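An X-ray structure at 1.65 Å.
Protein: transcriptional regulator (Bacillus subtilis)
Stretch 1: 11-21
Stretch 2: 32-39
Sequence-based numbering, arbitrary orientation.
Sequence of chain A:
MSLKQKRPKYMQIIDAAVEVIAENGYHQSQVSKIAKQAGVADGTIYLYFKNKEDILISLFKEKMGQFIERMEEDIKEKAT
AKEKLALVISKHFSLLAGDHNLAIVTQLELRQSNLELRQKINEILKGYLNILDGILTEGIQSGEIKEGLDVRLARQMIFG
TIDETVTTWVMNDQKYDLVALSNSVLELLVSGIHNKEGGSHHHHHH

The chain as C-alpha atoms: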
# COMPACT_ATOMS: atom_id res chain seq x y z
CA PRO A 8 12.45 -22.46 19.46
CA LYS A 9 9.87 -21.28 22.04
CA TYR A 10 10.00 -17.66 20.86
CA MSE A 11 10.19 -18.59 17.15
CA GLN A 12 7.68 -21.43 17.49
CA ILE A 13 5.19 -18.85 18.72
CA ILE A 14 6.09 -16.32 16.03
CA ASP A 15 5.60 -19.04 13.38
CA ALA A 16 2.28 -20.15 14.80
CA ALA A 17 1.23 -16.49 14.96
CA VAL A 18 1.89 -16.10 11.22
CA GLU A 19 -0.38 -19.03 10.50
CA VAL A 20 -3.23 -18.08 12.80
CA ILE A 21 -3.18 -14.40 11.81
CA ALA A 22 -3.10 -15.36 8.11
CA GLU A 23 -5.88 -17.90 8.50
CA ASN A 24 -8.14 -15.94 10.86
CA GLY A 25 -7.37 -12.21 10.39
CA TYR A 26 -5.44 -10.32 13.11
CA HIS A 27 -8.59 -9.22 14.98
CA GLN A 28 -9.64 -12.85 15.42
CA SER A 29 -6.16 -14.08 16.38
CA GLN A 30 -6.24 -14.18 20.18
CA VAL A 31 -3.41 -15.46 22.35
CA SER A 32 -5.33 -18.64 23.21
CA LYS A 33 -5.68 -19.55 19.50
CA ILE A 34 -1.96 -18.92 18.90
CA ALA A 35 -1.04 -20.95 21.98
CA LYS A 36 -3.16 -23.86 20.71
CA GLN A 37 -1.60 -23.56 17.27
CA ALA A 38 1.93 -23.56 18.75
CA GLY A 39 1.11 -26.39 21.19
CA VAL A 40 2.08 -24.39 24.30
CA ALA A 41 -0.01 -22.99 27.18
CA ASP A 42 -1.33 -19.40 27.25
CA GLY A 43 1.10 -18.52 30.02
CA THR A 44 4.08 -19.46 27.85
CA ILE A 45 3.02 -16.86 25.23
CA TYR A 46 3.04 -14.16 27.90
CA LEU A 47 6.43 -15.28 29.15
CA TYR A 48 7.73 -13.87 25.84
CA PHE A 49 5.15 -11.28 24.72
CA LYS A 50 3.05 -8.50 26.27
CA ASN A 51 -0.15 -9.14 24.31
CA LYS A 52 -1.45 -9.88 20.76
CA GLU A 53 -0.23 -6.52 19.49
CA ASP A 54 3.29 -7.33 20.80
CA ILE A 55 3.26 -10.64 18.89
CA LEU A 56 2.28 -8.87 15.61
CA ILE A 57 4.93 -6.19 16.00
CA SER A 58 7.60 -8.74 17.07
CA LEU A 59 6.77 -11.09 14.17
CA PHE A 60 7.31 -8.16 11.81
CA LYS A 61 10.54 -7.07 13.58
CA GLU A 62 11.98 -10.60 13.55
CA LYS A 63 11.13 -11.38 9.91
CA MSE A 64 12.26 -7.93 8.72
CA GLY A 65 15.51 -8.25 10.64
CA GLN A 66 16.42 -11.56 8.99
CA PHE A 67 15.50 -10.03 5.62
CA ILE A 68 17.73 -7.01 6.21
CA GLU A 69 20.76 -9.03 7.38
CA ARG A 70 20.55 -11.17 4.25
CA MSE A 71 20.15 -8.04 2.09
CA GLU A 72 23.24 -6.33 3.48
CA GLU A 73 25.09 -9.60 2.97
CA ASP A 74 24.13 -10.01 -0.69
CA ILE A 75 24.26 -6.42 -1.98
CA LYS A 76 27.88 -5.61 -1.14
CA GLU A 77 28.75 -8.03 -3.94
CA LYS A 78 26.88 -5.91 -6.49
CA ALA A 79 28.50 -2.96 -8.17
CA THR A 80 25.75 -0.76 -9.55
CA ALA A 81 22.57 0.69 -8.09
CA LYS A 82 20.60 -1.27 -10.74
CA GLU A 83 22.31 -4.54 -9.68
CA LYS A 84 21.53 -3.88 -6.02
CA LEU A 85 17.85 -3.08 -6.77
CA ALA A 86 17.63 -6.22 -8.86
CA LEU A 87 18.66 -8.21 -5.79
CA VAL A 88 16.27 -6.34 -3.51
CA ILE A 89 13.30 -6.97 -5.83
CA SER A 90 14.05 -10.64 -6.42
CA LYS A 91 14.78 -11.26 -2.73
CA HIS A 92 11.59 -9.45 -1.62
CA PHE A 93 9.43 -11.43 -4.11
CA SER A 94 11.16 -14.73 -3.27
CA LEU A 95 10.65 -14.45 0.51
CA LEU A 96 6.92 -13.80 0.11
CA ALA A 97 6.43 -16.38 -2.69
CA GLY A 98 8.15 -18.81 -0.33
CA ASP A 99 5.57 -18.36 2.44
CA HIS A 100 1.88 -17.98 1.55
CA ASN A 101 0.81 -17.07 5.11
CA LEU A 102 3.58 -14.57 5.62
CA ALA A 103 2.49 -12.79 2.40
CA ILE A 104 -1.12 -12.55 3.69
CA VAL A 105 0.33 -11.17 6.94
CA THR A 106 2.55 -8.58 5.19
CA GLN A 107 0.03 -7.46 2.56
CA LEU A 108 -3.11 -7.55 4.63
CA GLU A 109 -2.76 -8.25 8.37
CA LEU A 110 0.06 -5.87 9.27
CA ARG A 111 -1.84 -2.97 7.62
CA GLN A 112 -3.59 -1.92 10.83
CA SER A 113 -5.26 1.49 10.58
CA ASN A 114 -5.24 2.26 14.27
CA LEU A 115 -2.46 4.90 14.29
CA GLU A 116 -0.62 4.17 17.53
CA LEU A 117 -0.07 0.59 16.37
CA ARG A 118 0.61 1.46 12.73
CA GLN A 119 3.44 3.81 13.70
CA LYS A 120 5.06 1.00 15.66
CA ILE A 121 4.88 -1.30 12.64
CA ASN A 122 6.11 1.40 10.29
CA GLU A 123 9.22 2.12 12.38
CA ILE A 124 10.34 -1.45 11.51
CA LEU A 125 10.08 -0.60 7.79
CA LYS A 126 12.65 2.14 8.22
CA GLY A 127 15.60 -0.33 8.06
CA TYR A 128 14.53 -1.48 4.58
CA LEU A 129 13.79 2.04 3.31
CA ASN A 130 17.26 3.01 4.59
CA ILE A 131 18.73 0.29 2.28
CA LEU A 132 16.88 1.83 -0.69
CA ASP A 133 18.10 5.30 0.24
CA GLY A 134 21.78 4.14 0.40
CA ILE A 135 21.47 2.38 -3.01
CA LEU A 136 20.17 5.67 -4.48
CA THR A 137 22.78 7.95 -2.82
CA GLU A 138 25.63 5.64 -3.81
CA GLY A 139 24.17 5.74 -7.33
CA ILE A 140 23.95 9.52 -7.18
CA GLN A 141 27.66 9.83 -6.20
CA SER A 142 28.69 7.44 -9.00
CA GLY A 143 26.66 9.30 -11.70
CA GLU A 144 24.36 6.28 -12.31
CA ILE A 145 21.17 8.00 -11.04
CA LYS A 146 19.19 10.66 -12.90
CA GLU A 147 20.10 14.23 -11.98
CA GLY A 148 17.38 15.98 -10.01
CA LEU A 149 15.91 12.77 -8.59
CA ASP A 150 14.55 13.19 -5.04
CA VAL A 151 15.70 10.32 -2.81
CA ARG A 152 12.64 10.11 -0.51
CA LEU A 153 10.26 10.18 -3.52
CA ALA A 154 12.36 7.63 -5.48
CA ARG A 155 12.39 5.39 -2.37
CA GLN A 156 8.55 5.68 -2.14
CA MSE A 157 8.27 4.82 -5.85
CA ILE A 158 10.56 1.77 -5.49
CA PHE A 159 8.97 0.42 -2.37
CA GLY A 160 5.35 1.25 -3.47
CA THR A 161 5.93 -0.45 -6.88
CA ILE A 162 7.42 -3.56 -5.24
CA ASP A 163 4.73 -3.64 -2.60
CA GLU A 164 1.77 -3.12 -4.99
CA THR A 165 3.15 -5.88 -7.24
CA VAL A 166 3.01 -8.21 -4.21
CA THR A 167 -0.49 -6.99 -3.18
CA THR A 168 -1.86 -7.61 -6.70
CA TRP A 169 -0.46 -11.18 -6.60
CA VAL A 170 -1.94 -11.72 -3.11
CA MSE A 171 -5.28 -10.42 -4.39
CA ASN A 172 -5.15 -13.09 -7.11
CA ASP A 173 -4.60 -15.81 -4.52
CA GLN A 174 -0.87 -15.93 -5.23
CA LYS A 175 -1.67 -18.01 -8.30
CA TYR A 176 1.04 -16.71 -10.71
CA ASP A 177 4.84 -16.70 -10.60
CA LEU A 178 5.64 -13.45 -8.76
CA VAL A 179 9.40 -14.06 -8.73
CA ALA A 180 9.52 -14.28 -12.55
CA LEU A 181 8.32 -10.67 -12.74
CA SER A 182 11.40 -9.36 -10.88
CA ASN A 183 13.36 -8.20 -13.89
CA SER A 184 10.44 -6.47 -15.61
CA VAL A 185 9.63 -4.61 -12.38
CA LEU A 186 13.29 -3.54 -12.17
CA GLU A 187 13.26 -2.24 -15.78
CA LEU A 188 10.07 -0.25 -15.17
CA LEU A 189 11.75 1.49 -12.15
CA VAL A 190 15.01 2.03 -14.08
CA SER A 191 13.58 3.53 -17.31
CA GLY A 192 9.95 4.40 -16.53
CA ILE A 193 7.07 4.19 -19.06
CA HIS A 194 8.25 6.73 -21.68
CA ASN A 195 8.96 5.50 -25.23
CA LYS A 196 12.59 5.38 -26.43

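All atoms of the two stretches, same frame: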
# COMPACT_ATOMS: atom_id res chain seq x y z
N MSE A 11 10.52 -18.40 18.56
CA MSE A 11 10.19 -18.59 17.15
C MSE A 11 9.08 -19.54 16.87
O MSE A 11 8.34 -19.34 15.88
CB MSE A 11 11.45 -18.87 16.32
CG MSE A 11 12.45 -17.70 16.41
SE MSE A 11 11.82 -16.18 15.41
CE MSE A 11 11.13 -17.09 13.87
N GLN A 12 8.81 -20.55 17.70
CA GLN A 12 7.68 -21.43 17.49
C GLN A 12 6.36 -20.62 17.56
O GLN A 12 5.38 -20.92 16.90
CB GLN A 12 7.56 -22.49 18.59
CG GLN A 12 8.48 -23.69 18.41
CD GLN A 12 8.29 -24.63 19.61
OE1 GLN A 12 7.27 -25.33 19.61
NE2 GLN A 12 9.21 -24.55 20.55
N ILE A 13 6.37 -19.70 18.56
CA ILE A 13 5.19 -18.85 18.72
C ILE A 13 5.06 -17.88 17.55
O ILE A 13 3.96 -17.71 17.01
CB ILE A 13 5.24 -18.07 20.04
CG1 ILE A 13 4.99 -19.06 21.21
CG2 ILE A 13 4.21 -16.96 20.07
CD1 ILE A 13 5.59 -18.56 22.52
N ILE A 14 6.18 -17.25 17.19
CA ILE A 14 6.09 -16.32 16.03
C ILE A 14 5.57 -17.04 14.79
O ILE A 14 4.72 -16.57 14.05
CB ILE A 14 7.46 -15.70 15.74
CG1 ILE A 14 7.89 -14.79 16.89
CG2 ILE A 14 7.41 -14.93 14.42
CD1 ILE A 14 7.07 -13.55 17.06
N ASP A 15 6.02 -18.28 14.55
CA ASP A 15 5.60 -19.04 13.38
C ASP A 15 4.16 -19.45 13.44
O ASP A 15 3.39 -19.41 12.46
CB ASP A 15 6.54 -20.24 13.21
CG ASP A 15 7.86 -19.90 12.58
OD1 ASP A 15 8.19 -18.74 12.30
OD2 ASP A 15 8.66 -20.87 12.36
N ALA A 16 3.69 -19.81 14.66
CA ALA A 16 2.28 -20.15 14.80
C ALA A 16 1.44 -18.89 14.62
O ALA A 16 0.38 -18.92 14.01
CB ALA A 16 2.03 -20.77 16.17
N ALA A 17 1.94 -17.76 15.12
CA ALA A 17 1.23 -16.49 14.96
C ALA A 17 1.03 -16.16 13.47
O ALA A 17 -0.07 -15.79 13.09
CB ALA A 17 1.98 -15.36 15.62
N VAL A 18 2.07 -16.39 12.67
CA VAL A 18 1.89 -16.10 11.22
C VAL A 18 0.72 -16.86 10.66
O VAL A 18 -0.11 -16.36 9.92
CB VAL A 18 3.18 -16.42 10.44
CG1 VAL A 18 2.91 -16.30 8.93
CG2 VAL A 18 4.27 -15.45 10.83
N GLU A 19 0.67 -18.16 10.97
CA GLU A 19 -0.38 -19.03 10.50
C GLU A 19 -1.76 -18.63 10.94
O GLU A 19 -2.68 -18.49 10.14
CB GLU A 19 -0.07 -20.46 11.00
CG GLU A 19 -0.85 -21.46 10.14
CD GLU A 19 -1.74 -22.32 10.99
OE1 GLU A 19 -2.60 -21.77 11.74
OE2 GLU A 19 -1.59 -23.56 10.90
N VAL A 20 -1.93 -18.43 12.26
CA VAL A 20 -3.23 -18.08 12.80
C VAL A 20 -3.72 -16.75 12.29
O VAL A 20 -4.86 -16.62 11.86
CB VAL A 20 -3.19 -18.09 14.35
CG1 VAL A 20 -4.48 -17.57 14.91
CG2 VAL A 20 -2.85 -19.48 14.88
N ILE A 21 -2.83 -15.75 12.29
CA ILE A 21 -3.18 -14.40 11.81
C ILE A 21 -3.52 -14.44 10.32
O ILE A 21 -4.49 -13.82 9.86
CB ILE A 21 -2.06 -13.42 12.10
CG1 ILE A 21 -1.89 -13.12 13.61
CG2 ILE A 21 -2.17 -12.14 11.33
CD1 ILE A 21 -0.47 -12.68 13.93
N SER A 32 -4.94 -17.26 23.03
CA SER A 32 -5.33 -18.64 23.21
C SER A 32 -5.26 -19.44 21.91
O SER A 32 -4.79 -20.57 21.93
CB SER A 32 -6.74 -18.75 23.80
OG SER A 32 -7.71 -18.35 22.83
N LYS A 33 -5.70 -18.85 20.80
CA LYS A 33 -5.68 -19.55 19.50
C LYS A 33 -4.25 -19.79 19.04
O LYS A 33 -3.91 -20.86 18.53
CB LYS A 33 -6.46 -18.73 18.46
CG LYS A 33 -7.88 -18.37 18.90
CD LYS A 33 -8.69 -17.75 17.77
CE LYS A 33 -9.97 -17.12 18.33
NZ LYS A 33 -10.67 -18.07 19.25
N ILE A 34 -3.37 -18.81 19.27
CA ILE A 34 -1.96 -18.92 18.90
C ILE A 34 -1.28 -19.98 19.75
O ILE A 34 -0.52 -20.83 19.24
CB ILE A 34 -1.26 -17.55 19.04
CG1 ILE A 34 -1.94 -16.53 18.14
CG2 ILE A 34 0.23 -17.68 18.77
CD1 ILE A 34 -1.43 -15.13 18.22
N ALA A 35 -1.56 -19.95 21.06
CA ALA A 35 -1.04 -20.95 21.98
C ALA A 35 -1.41 -22.37 21.53
O ALA A 35 -0.54 -23.22 21.39
CB ALA A 35 -1.59 -20.69 23.39
N LYS A 36 -2.68 -22.57 21.22
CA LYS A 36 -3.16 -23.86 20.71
C LYS A 36 -2.41 -24.25 19.46
O LYS A 36 -1.75 -25.29 19.41
CB LYS A 36 -4.66 -23.76 20.42
N GLN A 37 -2.37 -23.32 18.48
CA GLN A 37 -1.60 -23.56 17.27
C GLN A 37 -0.16 -23.89 17.56
O GLN A 37 0.41 -24.80 16.91
CB GLN A 37 -1.71 -22.36 16.32
CG GLN A 37 -0.77 -22.49 15.11
CD GLN A 37 -1.27 -23.55 14.14
OE1 GLN A 37 -2.48 -23.72 13.98
NE2 GLN A 37 -0.34 -24.25 13.50
N ALA A 38 0.54 -23.23 18.50
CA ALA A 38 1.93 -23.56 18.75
C ALA A 38 2.09 -24.76 19.68
O ALA A 38 3.24 -25.15 19.94
CB ALA A 38 2.74 -22.39 19.28
N GLY A 39 1.04 -25.22 20.31
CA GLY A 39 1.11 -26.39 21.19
C GLY A 39 1.62 -26.09 22.58
O GLY A 39 2.10 -27.01 23.28

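Two helical segments, 11-21 and 32-38, pack across each other at 115° between their N-to-C directions. Their axes approach to 8.5 Å. The contact buries 444 Å², both sides summed, and no hydrogen bond crosses it. Packing of side chains holds it together.

The nearest CA atoms across the two helices belong to small residues: A16 CA and A38 CA lie 5.2 Å apart. Their side chains point toward the opposing helix, and A16 CB meets A38 CB at 3.6 Å. A methyl group on each side fits this narrow gap. A38 CB also lies 3.8 Å from Q12 O, so it rests against the backbone of the first helix as well.

I34 is the main apolar residue of the second helix and has the largest covered area, 81 Å². Its CG2 sits among I13, A16 and A17: I34 CG2 is 4.2 Å from I13 CG2, 4.4 Å from A16 CB and 4.3 Å from A17 CB. I34 CG1 lies 4.2 Å from V20 CG1. The branched side chain thus reaches several neighbours at once. A17 CA lies 5.6 Å from I34 CA, and the small A17 side chain, pointing sideways, adds a methyl beside I34 CG2.

V20 points toward the second helix with chi1 in the t rotamer. V20 CG2 touches Q37 CB at 3.4 Å. Q37 CG also packs 3.5 Å from A16 CB, so the aliphatic part of this exposed glutamine covers the apolar contact.

The polar ends of E19 and Q37 meet beyond it. E19 OE2 is 3.0 Å from Q37 NE2, but the angle is too poor for a hydrogen bond. E19 OE1 and Q37 OE1, two acceptors, are also 3.0 Å apart. The modelled arrangement is close contact without a bond.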